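Local coordinates for RIM-binding protein, isoform F (Drosophila melanogaster, PDB 6Q9M) that probably acts as a scaffold of the presynaptic active zone, coupling synaptic vesicle recruitment to release sites, and carries a central array of fibronectin type III domains, at residues T70-R78 with D89-G97; L155-R166 with P195-K206. One frame throughout, in Å; residues are numbered along the deposited sequence.

Contact 1 (T70-R78 with D89-G97)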
# COMPACT_ATOMS: atom_id res chain seq x y z
N THR A 70 6.25 -5.69 -27.21
CA THR A 70 5.74 -4.36 -27.52
C THR A 70 5.14 -3.67 -26.30
O THR A 70 5.19 -2.44 -26.20
CB THR A 70 4.71 -4.42 -28.66
OG1 THR A 70 3.53 -5.09 -28.21
CG2 THR A 70 5.29 -5.14 -29.88
N ARG A 71 4.51 -4.48 -25.29
CA ARG A 71 3.85 -3.97 -24.09
C ARG A 71 4.81 -3.93 -22.90
O ARG A 71 5.72 -4.76 -22.78
CB ARG A 71 2.65 -4.85 -23.72
CG ARG A 71 1.68 -5.16 -24.81
CD ARG A 71 0.90 -6.44 -24.48
NE ARG A 71 -0.22 -6.75 -25.39
CZ ARG A 71 -0.18 -6.72 -26.73
NH1 ARG A 71 0.93 -6.40 -27.39
NH2 ARG A 71 -1.27 -7.02 -27.42
N PRO A 72 4.61 -2.98 -21.99
CA PRO A 72 5.35 -2.98 -20.74
C PRO A 72 4.80 -4.04 -19.81
O PRO A 72 3.65 -4.48 -19.93
CB PRO A 72 5.11 -1.58 -20.18
CG PRO A 72 3.72 -1.25 -20.69
CD PRO A 72 3.60 -1.90 -22.04
N HIS A 73 5.64 -4.47 -18.87
CA HIS A 73 5.25 -5.56 -17.97
C HIS A 73 5.89 -5.37 -16.61
O HIS A 73 6.97 -4.78 -16.48
CB HIS A 73 5.67 -6.92 -18.53
CG HIS A 73 4.97 -7.30 -19.79
ND1 HIS A 73 3.65 -7.72 -19.81
CD2 HIS A 73 5.38 -7.29 -21.08
CE1 HIS A 73 3.29 -7.97 -21.05
NE2 HIS A 73 4.32 -7.72 -21.84
N ARG A 74 5.23 -5.91 -15.59
CA ARG A 74 5.79 -6.00 -14.25
C ARG A 74 6.06 -7.46 -13.95
O ARG A 74 5.13 -8.29 -13.99
CB ARG A 74 4.86 -5.42 -13.19
CG ARG A 74 5.44 -5.59 -11.79
CD ARG A 74 4.53 -5.07 -10.69
NE ARG A 74 4.35 -3.63 -10.76
CZ ARG A 74 5.25 -2.74 -10.31
NH1 ARG A 74 6.39 -3.14 -9.78
NH2 ARG A 74 4.99 -1.45 -10.41
N ILE A 75 7.32 -7.79 -13.67
CA ILE A 75 7.71 -9.13 -13.29
C ILE A 75 8.10 -9.15 -11.83
O ILE A 75 8.75 -8.21 -11.34
CB ILE A 75 8.84 -9.63 -14.20
CG1 ILE A 75 8.32 -9.54 -15.64
CG2 ILE A 75 9.28 -11.06 -13.77
CD1 ILE A 75 9.20 -10.13 -16.69
N SER A 76 7.71 -10.20 -11.14
CA SER A 76 7.95 -10.28 -9.72
C SER A 76 8.18 -11.74 -9.35
O SER A 76 7.70 -12.64 -10.04
CB SER A 76 6.77 -9.67 -8.95
OG SER A 76 5.68 -10.58 -8.96
N VAL A 77 8.92 -11.97 -8.26
CA VAL A 77 9.21 -13.32 -7.78
C VAL A 77 8.88 -13.40 -6.30
O VAL A 77 9.23 -12.52 -5.50
CB VAL A 77 10.68 -13.72 -8.03
CG1 VAL A 77 10.92 -15.16 -7.58
CG2 VAL A 77 11.06 -13.53 -9.50
N ARG A 78 8.21 -14.49 -5.92
CA ARG A 78 7.76 -14.70 -4.55
C ARG A 78 8.40 -15.95 -3.99
O ARG A 78 8.45 -16.99 -4.66
CB ARG A 78 6.24 -14.85 -4.49
CG ARG A 78 5.49 -13.60 -4.87
CD ARG A 78 4.04 -13.70 -4.45
NE ARG A 78 3.20 -13.02 -5.42
CZ ARG A 78 1.87 -12.95 -5.36
NH1 ARG A 78 1.22 -13.53 -4.35
NH2 ARG A 78 1.21 -12.30 -6.31
N ASP A 89 4.91 -9.22 -3.70
CA ASP A 89 5.51 -8.82 -4.97
C ASP A 89 6.43 -7.61 -4.79
O ASP A 89 7.51 -7.55 -5.40
CB ASP A 89 4.42 -8.49 -6.00
CG ASP A 89 3.77 -9.74 -6.60
OD1 ASP A 89 2.65 -9.63 -7.14
OD2 ASP A 89 4.37 -10.83 -6.54
N ALA A 90 6.02 -6.64 -3.95
CA ALA A 90 6.74 -5.38 -3.81
C ALA A 90 8.15 -5.55 -3.29
O ALA A 90 8.94 -4.59 -3.35
CB ALA A 90 6.00 -4.44 -2.85
N ALA A 91 8.50 -6.72 -2.76
CA ALA A 91 9.86 -6.95 -2.29
C ALA A 91 10.78 -7.43 -3.39
O ALA A 91 11.99 -7.26 -3.27
CB ALA A 91 9.87 -7.94 -1.14
N CYS A 92 10.25 -8.04 -4.44
CA CYS A 92 11.09 -8.53 -5.54
C CYS A 92 10.31 -8.30 -6.83
O CYS A 92 9.53 -9.16 -7.26
CB CYS A 92 11.47 -9.99 -5.36
SG CYS A 92 12.78 -10.52 -6.48
N THR A 93 10.54 -7.14 -7.45
CA THR A 93 9.74 -6.75 -8.60
C THR A 93 10.52 -5.79 -9.49
O THR A 93 11.40 -5.06 -9.02
CB THR A 93 8.43 -6.11 -8.19
OG1 THR A 93 7.55 -6.09 -9.32
CG2 THR A 93 8.66 -4.66 -7.71
N MET A 94 10.19 -5.83 -10.78
CA MET A 94 10.78 -4.92 -11.74
C MET A 94 9.86 -4.77 -12.94
O MET A 94 9.09 -5.68 -13.27
CB MET A 94 12.17 -5.38 -12.20
CG MET A 94 12.13 -6.67 -13.03
SD MET A 94 13.74 -7.09 -13.77
CE MET A 94 13.30 -8.58 -14.65
N ILE A 95 9.95 -3.62 -13.58
CA ILE A 95 9.15 -3.33 -14.77
C ILE A 95 10.07 -3.30 -15.97
O ILE A 95 11.17 -2.73 -15.91
CB ILE A 95 8.40 -2.00 -14.61
CG1 ILE A 95 7.46 -2.08 -13.40
CG2 ILE A 95 7.63 -1.68 -15.87
CD1 ILE A 95 6.89 -0.74 -12.99
N ILE A 96 9.62 -3.92 -17.06
CA ILE A 96 10.35 -3.98 -18.31
C ILE A 96 9.44 -3.50 -19.43
O ILE A 96 8.21 -3.44 -19.28
CB ILE A 96 10.84 -5.41 -18.61
CG1 ILE A 96 9.61 -6.32 -18.78
CG2 ILE A 96 11.70 -5.92 -17.47
CD1 ILE A 96 9.97 -7.73 -19.17
N GLY A 97 10.04 -3.12 -20.55
CA GLY A 97 9.32 -2.70 -21.74
C GLY A 97 9.50 -1.22 -22.02
O GLY A 97 10.05 -0.46 -21.22

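Contact 2 (L155-R166 with P195-K206)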
# COMPACT_ATOMS: atom_id res chain seq x y z
N LEU A 155 5.67 13.08 13.99
CA LEU A 155 4.56 13.87 13.49
C LEU A 155 3.80 14.51 14.65
O LEU A 155 3.90 14.09 15.80
CB LEU A 155 3.61 13.01 12.65
CG LEU A 155 4.24 12.14 11.55
CD1 LEU A 155 3.19 11.52 10.66
CD2 LEU A 155 5.21 12.94 10.71
N ALA A 156 3.07 15.55 14.34
CA ALA A 156 2.20 16.24 15.27
C ALA A 156 0.76 15.77 15.08
O ALA A 156 0.38 15.34 13.98
CB ALA A 156 2.28 17.76 15.05
N PRO A 157 -0.08 15.81 16.11
CA PRO A 157 -1.44 15.28 15.97
C PRO A 157 -2.30 16.20 15.12
O PRO A 157 -2.03 17.40 14.98
CB PRO A 157 -1.96 15.21 17.41
CG PRO A 157 -0.89 15.87 18.29
CD PRO A 157 0.10 16.52 17.39
N SER A 158 -3.35 15.61 14.54
CA SER A 158 -4.36 16.36 13.78
C SER A 158 -3.74 17.25 12.70
O SER A 158 -4.19 18.37 12.45
CB SER A 158 -5.23 17.19 14.72
OG SER A 158 -6.52 17.34 14.18
N THR A 159 -2.71 16.73 12.03
CA THR A 159 -1.91 17.51 11.09
C THR A 159 -1.84 16.79 9.76
O THR A 159 -1.76 15.55 9.71
CB THR A 159 -0.47 17.74 11.60
OG1 THR A 159 -0.50 18.33 12.90
CG2 THR A 159 0.29 18.66 10.64
N GLN A 160 -1.84 17.56 8.68
CA GLN A 160 -1.83 17.03 7.34
C GLN A 160 -0.40 16.83 6.86
O GLN A 160 0.45 17.70 7.04
CB GLN A 160 -2.56 17.95 6.37
CG GLN A 160 -4.02 17.63 6.25
CD GLN A 160 -4.85 18.87 6.24
OE1 GLN A 160 -4.33 19.98 6.33
NE2 GLN A 160 -6.16 18.70 6.14
N TYR A 161 -0.17 15.69 6.21
CA TYR A 161 1.16 15.35 5.73
C TYR A 161 1.05 14.82 4.30
O TYR A 161 0.11 14.10 3.96
CB TYR A 161 1.81 14.32 6.63
CG TYR A 161 2.20 14.88 7.98
CD1 TYR A 161 3.28 15.75 8.10
CD2 TYR A 161 1.47 14.56 9.12
CE1 TYR A 161 3.65 16.25 9.33
CE2 TYR A 161 1.82 15.09 10.36
CZ TYR A 161 2.91 15.93 10.46
OH TYR A 161 3.28 16.45 11.68
N ARG A 162 2.02 15.22 3.48
CA ARG A 162 2.22 14.65 2.16
C ARG A 162 3.55 13.92 2.16
O ARG A 162 4.60 14.53 2.37
CB ARG A 162 2.21 15.75 1.10
CG ARG A 162 2.58 15.25 -0.29
CD ARG A 162 2.15 16.25 -1.35
NE ARG A 162 0.71 16.23 -1.56
CZ ARG A 162 0.09 17.02 -2.42
NH1 ARG A 162 0.80 17.88 -3.14
NH2 ARG A 162 -1.24 16.96 -2.58
N VAL A 163 3.51 12.62 1.88
CA VAL A 163 4.74 11.83 1.87
C VAL A 163 4.94 11.28 0.47
O VAL A 163 3.98 10.83 -0.17
CB VAL A 163 4.70 10.72 2.95
CG1 VAL A 163 3.42 10.00 2.92
CG2 VAL A 163 5.88 9.75 2.77
N THR A 164 6.17 11.38 -0.02
CA THR A 164 6.58 10.89 -1.33
C THR A 164 7.68 9.84 -1.16
O THR A 164 8.38 9.81 -0.14
CB THR A 164 7.10 12.02 -2.22
OG1 THR A 164 8.36 12.46 -1.70
CG2 THR A 164 6.14 13.19 -2.21
N VAL A 165 7.86 9.01 -2.18
CA VAL A 165 8.90 7.99 -2.21
C VAL A 165 9.59 8.03 -3.56
O VAL A 165 8.92 8.09 -4.60
CB VAL A 165 8.33 6.59 -1.93
CG1 VAL A 165 9.46 5.55 -1.97
CG2 VAL A 165 7.62 6.56 -0.58
N ARG A 166 10.91 8.03 -3.56
CA ARG A 166 11.64 8.06 -4.82
C ARG A 166 12.81 7.08 -4.71
O ARG A 166 13.30 6.75 -3.61
CB ARG A 166 11.95 9.56 -5.12
CG ARG A 166 12.45 10.35 -3.89
CD ARG A 166 13.12 11.56 -4.42
NE ARG A 166 14.09 12.30 -3.61
CZ ARG A 166 15.25 11.96 -3.05
NH1 ARG A 166 16.04 10.98 -3.56
NH2 ARG A 166 15.79 12.91 -2.27
N PRO A 195 11.69 10.77 -9.83
CA PRO A 195 10.30 10.39 -10.09
C PRO A 195 9.68 9.59 -8.94
O PRO A 195 10.33 8.69 -8.39
CB PRO A 195 10.39 9.53 -11.36
CG PRO A 195 11.82 9.71 -11.89
CD PRO A 195 12.50 10.76 -11.06
N GLY A 196 8.44 9.92 -8.57
CA GLY A 196 7.77 9.21 -7.50
C GLY A 196 6.39 9.77 -7.25
O GLY A 196 6.09 10.93 -7.59
N ALA A 197 5.55 8.93 -6.65
CA ALA A 197 4.18 9.27 -6.31
C ALA A 197 4.11 9.76 -4.86
O ALA A 197 5.12 9.84 -4.15
CB ALA A 197 3.26 8.07 -6.53
N TYR A 198 2.89 10.06 -4.40
CA TYR A 198 2.71 10.65 -3.08
C TYR A 198 1.39 10.20 -2.47
O TYR A 198 0.48 9.75 -3.16
CB TYR A 198 2.76 12.19 -3.14
CG TYR A 198 1.52 12.86 -3.71
CD1 TYR A 198 0.41 13.12 -2.91
CD2 TYR A 198 1.48 13.28 -5.03
CE1 TYR A 198 -0.72 13.76 -3.42
CE2 TYR A 198 0.35 13.92 -5.56
CZ TYR A 198 -0.74 14.15 -4.75
OH TYR A 198 -1.86 14.78 -5.29
N ALA A 199 1.29 10.39 -1.15
CA ALA A 199 0.06 10.12 -0.42
C ALA A 199 -0.21 11.25 0.56
O ALA A 199 0.72 11.75 1.20
CB ALA A 199 0.14 8.78 0.33
N ASP A 200 -1.47 11.65 0.66
CA ASP A 200 -1.90 12.64 1.63
C ASP A 200 -2.67 11.94 2.74
O ASP A 200 -3.52 11.08 2.47
CB ASP A 200 -2.80 13.70 0.98
CG ASP A 200 -2.04 14.61 0.01
OD1 ASP A 200 -0.83 14.87 0.24
OD2 ASP A 200 -2.66 15.06 -0.98
N PHE A 201 -2.37 12.31 3.99
CA PHE A 201 -3.09 11.77 5.14
C PHE A 201 -3.00 12.78 6.27
O PHE A 201 -2.25 13.75 6.20
CB PHE A 201 -2.52 10.40 5.57
CG PHE A 201 -1.18 10.48 6.27
CD1 PHE A 201 0.00 10.46 5.54
CD2 PHE A 201 -1.11 10.55 7.65
CE1 PHE A 201 1.24 10.52 6.17
CE2 PHE A 201 0.13 10.62 8.31
CZ PHE A 201 1.30 10.61 7.57
N ARG A 202 -3.79 12.54 7.32
CA ARG A 202 -3.82 13.39 8.51
C ARG A 202 -3.56 12.56 9.75
O ARG A 202 -4.07 11.44 9.86
CB ARG A 202 -5.15 14.12 8.67
CG ARG A 202 -5.16 15.03 9.90
CD ARG A 202 -6.52 15.66 10.22
NE ARG A 202 -7.32 15.97 9.05
CZ ARG A 202 -7.50 17.21 8.58
NH1 ARG A 202 -6.92 18.22 9.20
NH2 ARG A 202 -8.26 17.42 7.51
N THR A 203 -2.78 13.08 10.69
CA THR A 203 -2.59 12.32 11.92
C THR A 203 -3.86 12.37 12.78
O THR A 203 -4.74 13.21 12.58
CB THR A 203 -1.37 12.81 12.70
OG1 THR A 203 -1.36 14.25 12.79
CG2 THR A 203 -0.11 12.32 12.01
N LEU A 204 -3.96 11.43 13.71
CA LEU A 204 -5.10 11.39 14.62
C LEU A 204 -5.01 12.52 15.64
O LEU A 204 -3.96 13.14 15.83
CB LEU A 204 -5.19 10.04 15.32
CG LEU A 204 -5.28 8.77 14.46
CD1 LEU A 204 -5.31 7.57 15.38
CD2 LEU A 204 -6.50 8.77 13.54
N THR A 205 -6.10 12.73 16.36
CA THR A 205 -6.21 13.81 17.34
C THR A 205 -5.81 13.30 18.72
O THR A 205 -6.21 12.20 19.13
CB THR A 205 -7.62 14.40 17.38
OG1 THR A 205 -8.11 14.57 16.04
CG2 THR A 205 -7.61 15.76 18.08
N LYS A 206 -5.02 14.10 19.42
CA LYS A 206 -4.43 13.68 20.69
C LYS A 206 -5.49 13.36 21.74
O LYS A 206 -5.62 12.21 22.18
CB LYS A 206 -3.50 14.78 21.20
CG LYS A 206 -4.16 16.16 21.21
CD LYS A 206 -3.27 17.28 20.69
CE LYS A 206 -4.11 18.41 20.12
NZ LYS A 206 -4.75 18.02 18.81

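Contact 1 (T70-R78 with D89-G97)
H73 and I96 form a hydrogen-bonded antiparallel pair, as do I75 and M94. The axes of strands 73-78 and 93-96 approach to 4.6 Å with N-to-C directions at 156°, in the hairpin that edges the four-stranded sheet of the first fibronectin type III domain, and V77 N extends the ladder to C92 O at 3.0 Å. On the face with I75, M94 and I96, the CD1 atoms of I75 and I96 meet at 3.5 Å, facing V24 and I26 across the domain core.

The face with R74, S76, T93 and I95 is mixed, polar groups beside one isoleucine. R74 leaves with CG anti to the backbone N (chi1 177°) and bends at chi3, laying one guanidinium face over I95 CG1. R74 NH1 meets T93 OG1 at 3.2 Å in the guanidinium plane, and reaches P124 O. T93 OG1 donates to I75 O from above the carbonyl plane, and that oxygen also accepts from M94 N.

D89, in the 3-10 segment 89-91 ahead of the edge strand, reaches back to the ladder: its OD2 takes S76 OG at 2.8 Å and R78 NE at 2.7 Å from opposite faces of the carboxylate; the guanidinium plane is turned 74° from it, and R78 NH2 adds a weak bond to OD1. Y45 makes a cation-pi contact with R78. Two donors on one oxygen probably stabilise the charged form of D89 and fix its rotation.

Contact 2 (L155-R166 with P195-K206)
R162 and D200 run side by side in a non-hydrogen-bonded pair, and their flat ends are nearly coplanar, 15° apart. The grip is side-on: R162 NE meets D200 OD1 at 2.7 Å and NH2 meets OD2 at 2.9 Å, each oxygen using its syn lone pair. Over one guanidinium face lies Y198, in a cation-pi contact with R162 CZ 4.0 Å from the ring centroid; the planes are inclined by 41°.

On the opposite face of the sheet, F201 CG stands between the backbone N and the carbonyl carbon (chi1 74°), which turns a ring face to Y161 CB in a CH-pi contact, 4.2 Å from CB to the centroid. L155 CD1 and V163 CG1 touch the F201 ring edge. T203 CG2 reaches the edge of the Y161 ring, while T203 OG1 accepts from T159 N at 2.9 Å.

Antiparallel backbone bonds, among them Y161 N to F201 O at 2.8 Å, hold strand 198-202 as the outermost strand of its four-stranded sheet. Strand 131-135 flanks strand 160-167 on its other side, and F201 packs on A110 of strand 106-111 and A118 of strand 118-123 from the facing layer of the fibronectin type III sandwich.

Overall arrangement
Contacts 1 and 2 are corresponding strand pairs in two consecutive domains: each joins the third and fourth strands, in chain order, of a four-stranded antiparallel sheet, and in each the fourth is outermost. They follow in series along the chain, their centres 27 Å apart on opposite sides of the chain's centre and their nearest atoms about 10 Å apart, so they do not touch. The segments of contact 1 are separated by 10 residues of chain, those of contact 2 by 28. Contact 1 borders the second domain directly, since T93 N bonds to S127 OG, whereas 195-206 leads out of the second sheet towards the strands that begin at 215-219.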